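4-hydroxyphenylpyruvate dioxygenase (PDB 5HMQ) catalyses the divalent-metal-dependent dehydration of 3-dehydroshikimate to protocatechuate, a common intermediate of quinate and shikimate degradation. Local coordinates at residues G94-L99 with G130-Y135; G30-E35 with I59-P64. All blocks are in the same frame, centred on the assembly; numbering follows the deposited sequence.

Interaction 1. Residues G94-L99 with G130-Y135; sequences GTDLVL and GLRIGY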
ATOM      1  N   GLY C  94       1.859  29.988  16.119  1.00 43.72           N
ATOM      2  CA  GLY C  94       0.761  30.130  17.052  1.00 42.75           C
ATOM      3  C   GLY C  94       0.644  29.005  18.055  1.00 44.71           C
ATOM      4  O   GLY C  94      -0.457  28.729  18.544  1.00 46.22           O
ATOM      5  N   THR C  95       1.750  28.345  18.378  1.00 39.38           N
ATOM      6  CA  THR C  95       1.775  27.282  19.368  1.00 39.23           C
ATOM      7  C   THR C  95       2.718  27.686  20.494  1.00 40.06           C
ATOM      8  O   THR C  95       3.593  28.539  20.317  1.00 43.36           O
ATOM      9  CB  THR C  95       2.214  25.944  18.747  1.00 41.06           C
ATOM     10  OG1 THR C  95       1.987  24.878  19.677  1.00 42.87           O
ATOM     11  CG2 THR C  95       3.691  25.975  18.373  1.00 39.24           C
ATOM     12  N   ASP C  96       2.525  27.086  21.668  1.00 38.71           N
ATOM     13  CA  ASP C  96       3.286  27.479  22.846  1.00 40.54           C
ATOM     14  C   ASP C  96       4.043  26.324  23.491  1.00 40.67           C
ATOM     15  O   ASP C  96       4.631  26.509  24.563  1.00 40.43           O
ATOM     16  CB  ASP C  96       2.361  28.137  23.879  1.00 42.27           C
ATOM     17  CG  ASP C  96       1.581  27.124  24.700  1.00 44.98           C
ATOM     18  OD1 ASP C  96       1.190  26.074  24.150  1.00 45.66           O
ATOM     19  OD2 ASP C  96       1.362  27.380  25.903  1.00 45.84           O
ATOM     20  N   LEU C  97       4.066  25.148  22.868  1.00 36.83           N
ATOM     21  CA  LEU C  97       4.686  23.972  23.466  1.00 37.85           C
ATOM     22  C   LEU C  97       5.617  23.315  22.461  1.00 38.72           C
ATOM     23  O   LEU C  97       5.237  23.097  21.305  1.00 38.05           O
ATOM     24  CB  LEU C  97       3.626  22.971  23.940  1.00 37.86           C
ATOM     25  CG  LEU C  97       4.145  21.692  24.602  1.00 40.99           C
ATOM     26  CD1 LEU C  97       4.948  22.011  25.855  1.00 38.18           C
ATOM     27  CD2 LEU C  97       2.993  20.750  24.927  1.00 39.23           C
ATOM     28  N   VAL C  98       6.831  22.997  22.907  1.00 36.67           N
ATOM     29  CA  VAL C  98       7.822  22.314  22.086  1.00 38.36           C
ATOM     30  C   VAL C  98       8.290  21.069  22.827  1.00 40.34           C
ATOM     31  O   VAL C  98       8.490  21.098  24.046  1.00 38.94           O
ATOM     32  CB  VAL C  98       9.015  23.233  21.738  1.00 38.80           C
ATOM     33  CG1 VAL C  98       9.620  23.837  22.995  1.00 35.84           C
ATOM     34  CG2 VAL C  98      10.070  22.480  20.930  1.00 36.25           C
ATOM     35  N   LEU C  99       8.437  19.970  22.092  1.00 42.33           N
ATOM     36  CA  LEU C  99       8.907  18.714  22.658  1.00 37.90           C
ATOM     37  C   LEU C  99      10.427  18.659  22.589  1.00 38.63           C
ATOM     38  O   LEU C  99      11.016  18.851  21.521  1.00 39.43           O
ATOM     39  CB  LEU C  99       8.292  17.522  21.918  1.00 39.83           C
ATOM     40  CG  LEU C  99       8.559  16.094  22.416  1.00 41.33           C
ATOM     41  CD1 LEU C  99       7.397  15.190  22.036  1.00 39.70           C
ATOM     42  CD2 LEU C  99       9.861  15.518  21.869  1.00 42.33           C
ATOM     43  N   GLY C 130       7.044  33.245  27.135  1.00 40.32           N
ATOM     44  CA  GLY C 130       5.671  32.784  27.204  1.00 39.36           C
ATOM     45  C   GLY C 130       5.431  31.436  26.571  1.00 40.56           C
ATOM     46  O   GLY C 130       4.333  31.183  26.066  1.00 39.52           O
ATOM     47  N   LEU C 131       6.431  30.562  26.585  1.00 42.98           N
ATOM     48  CA  LEU C 131       6.367  29.251  25.957  1.00 41.97           C
ATOM     49  C   LEU C 131       6.665  28.173  26.994  1.00 42.54           C
ATOM     50  O   LEU C 131       7.048  28.456  28.132  1.00 42.65           O
ATOM     51  CB  LEU C 131       7.338  29.166  24.773  1.00 40.99           C
ATOM     52  CG  LEU C 131       7.172  30.306  23.760  1.00 39.57           C
ATOM     53  CD1 LEU C 131       8.260  30.269  22.700  1.00 40.65           C
ATOM     54  CD2 LEU C 131       5.791  30.280  23.118  1.00 36.91           C
ATOM     55  N   ARG C 132       6.478  26.920  26.583  1.00 40.77           N
ATOM     56  CA  ARG C 132       6.573  25.776  27.475  1.00 40.85           C
ATOM     57  C   ARG C 132       7.476  24.706  26.875  1.00 43.01           C
ATOM     58  O   ARG C 132       7.508  24.507  25.657  1.00 40.98           O
ATOM     59  CB  ARG C 132       5.167  25.224  27.732  1.00 42.65           C
ATOM     60  CG  ARG C 132       4.269  26.207  28.478  1.00 43.21           C
ATOM     61  CD  ARG C 132       2.791  25.883  28.305  1.00 41.42           C
ATOM     62  NE  ARG C 132       2.419  24.529  28.691  1.00 42.40           N
ATOM     63  CZ  ARG C 132       1.556  23.784  28.006  1.00 39.56           C
ATOM     64  NH1 ARG C 132       0.998  24.264  26.902  1.00 38.31           N
ATOM     65  NH2 ARG C 132       1.256  22.563  28.419  1.00 45.97           N
ATOM     66  N   ILE C 133       8.204  24.010  27.747  1.00 41.62           N
ATOM     67  CA  ILE C 133       9.077  22.908  27.361  1.00 41.40           C
ATOM     68  C   ILE C 133       8.450  21.609  27.846  1.00 43.51           C
ATOM     69  O   ILE C 133       8.133  21.472  29.034  1.00 43.76           O
ATOM     70  CB  ILE C 133      10.496  23.069  27.935  1.00 43.13           C
ATOM     71  CG1 ILE C 133      11.130  24.382  27.482  1.00 44.37           C
ATOM     72  CG2 ILE C 133      11.373  21.897  27.518  1.00 40.15           C
ATOM     73  CD1 ILE C 133      11.381  24.464  26.002  1.00 43.65           C
ATOM     74  N   GLY C 134       8.269  20.662  26.930  1.00 42.41           N
ATOM     75  CA  GLY C 134       7.862  19.320  27.297  1.00 43.11           C
ATOM     76  C   GLY C 134       8.984  18.326  27.078  1.00 41.79           C
ATOM     77  O   GLY C 134       9.443  18.146  25.948  1.00 44.49           O
ATOM     78  N   TYR C 135       9.435  17.677  28.148  1.00 41.61           N
ATOM     79  CA  TYR C 135      10.613  16.818  28.116  1.00 41.22           C
ATOM     80  C   TYR C 135      10.179  15.366  27.937  1.00 42.81           C
ATOM     81  O   TYR C 135       9.411  14.840  28.749  1.00 46.20           O
ATOM     82  CB  TYR C 135      11.426  16.994  29.399  1.00 41.32           C
ATOM     83  CG  TYR C 135      12.790  16.336  29.395  1.00 44.89           C
ATOM     84  CD1 TYR C 135      13.609  16.386  28.273  1.00 45.30           C
ATOM     85  CD2 TYR C 135      13.267  15.689  30.527  1.00 45.34           C
ATOM     86  CE1 TYR C 135      14.863  15.793  28.277  1.00 44.89           C
ATOM     87  CE2 TYR C 135      14.515  15.094  30.540  1.00 45.88           C
ATOM     88  CZ  TYR C 135      15.309  15.149  29.414  1.00 47.01           C
ATOM     89  OH  TYR C 135      16.552  14.556  29.432  1.00 47.84           O
TER
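Arg-132 and Asp-96 form a salt bridge where the two strands begin. Arg-132 NH1 lies 3.3 Å from Asp-96 OD2, and its N-H points almost straight (170°) at the syn lone pair of that oxygen, within the guanidinium plane. A bond from the same NH1 to Asp-96 OD1 is weak, and the carboxylate and guanidinium planes stand 48° apart, so the pair is no flat two-pronged bridge: NH1 alone serves both oxygens, with OD2 the better aligned. The bend of the arginine chain at chi3 folds its head back over Leu-97 CB, and Phe-190 adds a cation-pi contact.

Three backbone bonds set a parallel register: Arg-132 N to Asp-96 O at 2.8 Å, Val-98 N to Arg-132 O at 3.2 Å, and Gly-134 N to Val-98 O at 2.9 Å, the last nearly linear at 171°.

Packing divides between the faces of the sheet. With Arg-132, Leu-97 lies on one, its CD1 3.7 Å from Arg-132 CB and equally close to Gly-134 N. On the other, Val-98 CG1 meets Ile-133 CD1 at 3.5 Å, the two side chains running alongside each other; Met-90 covers Val-98, and Phe-87 and Leu-122 cover Ile-133.

Gly-130, with positive phi, closes helix 112-128 in a Schellman motif. Strand 97-101, that helix and strand 132-136 make a beta-alpha-beta unit, the repeating element of the TIM barrel.

Interaction 2. Residues G30-E35 with I59-P64; sequences GVEIFE and ITLFQP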
ATOM      1  N   GLY C  30      -6.536  18.982  17.216  1.00 41.97           N
ATOM      2  CA  GLY C  30      -5.214  19.569  17.171  1.00 43.06           C
ATOM      3  C   GLY C  30      -4.269  18.769  16.296  1.00 43.85           C
ATOM      4  O   GLY C  30      -4.624  17.716  15.762  1.00 41.54           O
ATOM      5  N   VAL C  31      -3.059  19.302  16.149  1.00 39.58           N
ATOM      6  CA  VAL C  31      -2.029  18.676  15.326  1.00 37.18           C
ATOM      7  C   VAL C  31      -0.666  19.018  15.909  1.00 40.86           C
ATOM      8  O   VAL C  31      -0.424  20.152  16.334  1.00 41.83           O
ATOM      9  CB  VAL C  31      -2.140  19.123  13.851  1.00 39.66           C
ATOM     10  CG1 VAL C  31      -2.193  20.642  13.749  1.00 41.27           C
ATOM     11  CG2 VAL C  31      -0.982  18.580  13.041  1.00 41.19           C
ATOM     12  N   GLU C  32       0.223  18.026  15.945  1.00 41.25           N
ATOM     13  CA  GLU C  32       1.633  18.271  16.215  1.00 37.22           C
ATOM     14  C   GLU C  32       2.326  18.551  14.889  1.00 38.46           C
ATOM     15  O   GLU C  32       2.259  17.734  13.964  1.00 40.65           O
ATOM     16  CB  GLU C  32       2.303  17.087  16.914  1.00 36.25           C
ATOM     17  CG  GLU C  32       1.423  16.246  17.821  1.00 41.28           C
ATOM     18  CD  GLU C  32       2.181  15.057  18.407  1.00 46.60           C
ATOM     19  OE1 GLU C  32       3.431  15.057  18.350  1.00 45.72           O
ATOM     20  OE2 GLU C  32       1.533  14.120  18.919  1.00 44.22           O
ATOM     21  N   ILE C  33       2.969  19.711  14.787  1.00 39.57           N
ATOM     22  CA  ILE C  33       3.720  20.063  13.587  1.00 38.07           C
ATOM     23  C   ILE C  33       5.109  19.445  13.701  1.00 37.71           C
ATOM     24  O   ILE C  33       5.919  19.855  14.535  1.00 38.50           O
ATOM     25  CB  ILE C  33       3.797  21.580  13.388  1.00 35.49           C
ATOM     26  CG1 ILE C  33       2.413  22.139  13.060  1.00 37.00           C
ATOM     27  CG2 ILE C  33       4.774  21.919  12.277  1.00 35.36           C
ATOM     28  CD1 ILE C  33       1.902  21.744  11.690  1.00 36.65           C
ATOM     29  N   PHE C  34       5.378  18.442  12.871  1.00 41.25           N
ATOM     30  CA  PHE C  34       6.708  17.859  12.771  1.00 37.65           C
ATOM     31  C   PHE C  34       7.585  18.801  11.957  1.00 36.09           C
ATOM     32  O   PHE C  34       7.200  19.218  10.861  1.00 38.16           O
ATOM     33  CB  PHE C  34       6.620  16.478  12.118  1.00 40.48           C
ATOM     34  CG  PHE C  34       7.875  15.653  12.235  1.00 41.86           C
ATOM     35  CD1 PHE C  34       8.285  15.158  13.461  1.00 41.11           C
ATOM     36  CD2 PHE C  34       8.622  15.343  11.109  1.00 41.49           C
ATOM     37  CE1 PHE C  34       9.431  14.388  13.568  1.00 42.37           C
ATOM     38  CE2 PHE C  34       9.769  14.572  11.207  1.00 41.12           C
ATOM     39  CZ  PHE C  34      10.174  14.094  12.438  1.00 41.09           C
ATOM     40  N   GLU C  35       8.747  19.165  12.507  1.00 39.95           N
ATOM     41  CA  GLU C  35       9.543  20.235  11.908  1.00 38.60           C
ATOM     42  C   GLU C  35       9.938  19.912  10.472  1.00 41.45           C
ATOM     43  O   GLU C  35       9.972  20.805   9.617  1.00 41.69           O
ATOM     44  CB  GLU C  35      10.796  20.505  12.741  1.00 38.48           C
ATOM     45  CG  GLU C  35      11.627  21.652  12.183  1.00 38.99           C
ATOM     46  CD  GLU C  35      12.779  22.045  13.078  1.00 40.81           C
ATOM     47  OE1 GLU C  35      13.251  21.188  13.853  1.00 43.34           O
ATOM     48  OE2 GLU C  35      13.215  23.214  12.999  1.00 43.67           O
ATOM     49  N   ILE C  59      -2.722  24.078  16.690  1.00 38.71           N
ATOM     50  CA  ILE C  59      -1.378  23.513  16.685  1.00 40.06           C
ATOM     51  C   ILE C  59      -0.994  23.298  18.145  1.00 41.20           C
ATOM     52  O   ILE C  59      -0.634  24.240  18.852  1.00 41.66           O
ATOM     53  CB  ILE C  59      -0.380  24.408  15.952  1.00 39.92           C
ATOM     54  CG1 ILE C  59      -0.796  24.569  14.489  1.00 37.54           C
ATOM     55  CG2 ILE C  59       1.023  23.824  16.040  1.00 39.03           C
ATOM     56  CD1 ILE C  59       0.139  25.446  13.679  1.00 40.34           C
ATOM     57  N   THR C  60      -1.081  22.050  18.601  1.00 38.09           N
ATOM     58  CA  THR C  60      -0.921  21.730  20.012  1.00 37.57           C
ATOM     59  C   THR C  60       0.523  21.459  20.418  1.00 40.71           C
ATOM     60  O   THR C  60       0.806  21.402  21.621  1.00 41.20           O
ATOM     61  CB  THR C  60      -1.780  20.513  20.376  1.00 39.18           C
ATOM     62  OG1 THR C  60      -1.341  19.377  19.623  1.00 42.56           O
ATOM     63  CG2 THR C  60      -3.243  20.778  20.060  1.00 37.90           C
ATOM     64  N   LEU C  61       1.436  21.298  19.461  1.00 38.81           N
ATOM     65  CA  LEU C  61       2.820  20.979  19.789  1.00 36.14           C
ATOM     66  C   LEU C  61       3.700  21.182  18.565  1.00 37.11           C
ATOM     67  O   LEU C  61       3.281  20.901  17.440  1.00 37.90           O
ATOM     68  CB  LEU C  61       2.952  19.534  20.296  1.00 40.16           C
ATOM     69  CG  LEU C  61       4.367  19.007  20.533  1.00 40.12           C
ATOM     70  CD1 LEU C  61       5.028  19.705  21.708  1.00 40.08           C
ATOM     71  CD2 LEU C  61       4.353  17.501  20.737  1.00 40.41           C
ATOM     72  N   PHE C  62       4.916  21.665  18.799  1.00 37.87           N
ATOM     73  CA  PHE C  62       5.967  21.708  17.794  1.00 36.88           C
ATOM     74  C   PHE C  62       7.073  20.755  18.227  1.00 39.95           C
ATOM     75  O   PHE C  62       7.474  20.757  19.395  1.00 38.16           O
ATOM     76  CB  PHE C  62       6.517  23.127  17.625  1.00 37.53           C
ATOM     77  CG  PHE C  62       7.698  23.213  16.698  1.00 38.11           C
ATOM     78  CD1 PHE C  62       7.520  23.182  15.325  1.00 39.08           C
ATOM     79  CD2 PHE C  62       8.986  23.313  17.200  1.00 40.14           C
ATOM     80  CE1 PHE C  62       8.601  23.259  14.468  1.00 38.79           C
ATOM     81  CE2 PHE C  62      10.073  23.388  16.349  1.00 39.48           C
ATOM     82  CZ  PHE C  62       9.878  23.361  14.980  1.00 40.23           C
ATOM     83  N   GLN C  63       7.557  19.941  17.294  1.00 39.47           N
ATOM     84  CA  GLN C  63       8.525  18.897  17.627  1.00 38.02           C
ATOM     85  C   GLN C  63       9.296  18.442  16.388  1.00 39.10           C
ATOM     86  O   GLN C  63       8.813  18.595  15.265  1.00 42.36           O
ATOM     87  CB  GLN C  63       7.811  17.707  18.282  1.00 36.43           C
ATOM     88  CG  GLN C  63       6.814  16.992  17.380  1.00 38.19           C
ATOM     89  CD  GLN C  63       7.125  15.516  17.212  1.00 40.27           C
ATOM     90  OE1 GLN C  63       8.285  15.126  17.088  1.00 44.63           O
ATOM     91  NE2 GLN C  63       6.087  14.688  17.213  1.00 40.96           N
ATOM     92  N   PRO C  64      10.506  17.886  16.583  1.00 41.03           N
ATOM     93  CA  PRO C  64      11.197  17.713  17.863  1.00 39.16           C
ATOM     94  C   PRO C  64      12.376  18.663  18.057  1.00 42.14           C
ATOM     95  O   PRO C  64      12.813  19.315  17.109  1.00 42.94           O
ATOM     96  CB  PRO C  64      11.683  16.271  17.779  1.00 39.72           C
ATOM     97  CG  PRO C  64      12.043  16.117  16.317  1.00 42.43           C
ATOM     98  CD  PRO C  64      11.143  17.071  15.531  1.00 43.74           C
TER
HETATM   99  O   HOH W   1      14.163  21.754  16.423  1.00 44.20           O
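Glu-32 CG sits beside the backbone N, with chi1 at an unusual -30°, and the chain is extended beyond it. Gln-63 has its CG in the crowded position between backbone N and carbonyl carbon (chi1 64°) and bends at chi2 (122°). Together these torsions carry the amide to the carboxylate, where Gln-63 NE2 donates to Glu-32 OE1 at 2.9 Å, nearly along the C-O axis.

The pair belongs to the TIM barrel, whose strands 30-34 and 58-66 run parallel here. Gln-193 NE2 also donates to Glu-32 OE1, while Ser-239 OG bonds to OE2; Gln-63 NE2 reaches Glu-241 OE2 as well. Because Gln-193 and Glu-241 are catalytic metal ligands, Glu-32 and Gln-63 form a second shell that probably fixes their orientation.

The backbone bonds Ile-33 N to Leu-61 O, at 2.9 Å, and Gln-63 N to Ile-33 O, at 3.2 Å, set the register. From Val-31 to Ile-33 the chain advances two residues while its partner advances three, from Ile-59 to Phe-62; the additional residue makes a beta bulge around Thr-60, whose N meets Val-31 O from above the carbonyl plane.

Away from the Glu-32 face, Ile-33 CG1 crosses Ile-59 CG2 at 3.7 Å. Back on the face of Glu-32, Gln-63 OE1 approaches the edge of the Phe-34 ring, the amide standing nearly perpendicular to it, and Phe-34 CE1 touches Pro-64 CD at 3.7 Å, just past the cis peptide.

Where the strand gives way to helix 35-40, Glu-35 N donates to Gln-63 O at 2.8 Å. Its extended side chain runs past Phe-62 CZ, OE2 at the ring edge. Lys-86 pairs with Glu-35 OE2, while one water donates to both Glu-35 OE1 (2.8 Å) and Pro-64 O (2.9 Å).

How the interactions relate
Interaction 2 precedes interaction 1 along the chain, and strands 58-66 and 97-101 lie next to each other, so the two contacts continue one parallel sheet across four consecutive strands. Their centres are 10 Å apart. Thr-95 OG1 bonds to Ile-59 O at 2.8 Å and Leu-97 O receives Phe-62 N at 2.9 Å, while Leu-61 CD1 packs 3.4 Å from Leu-99 N. Both contacts border the catalytic magnesium site: the side chain of Leu-99 lies about 5 Å from the ion and that of Gln-63 about 6 Å. Interaction 1 meets the site through apolar packing, with Leu-99 beside Gln-193 and Glu-136, interaction 2 through its polar second shell.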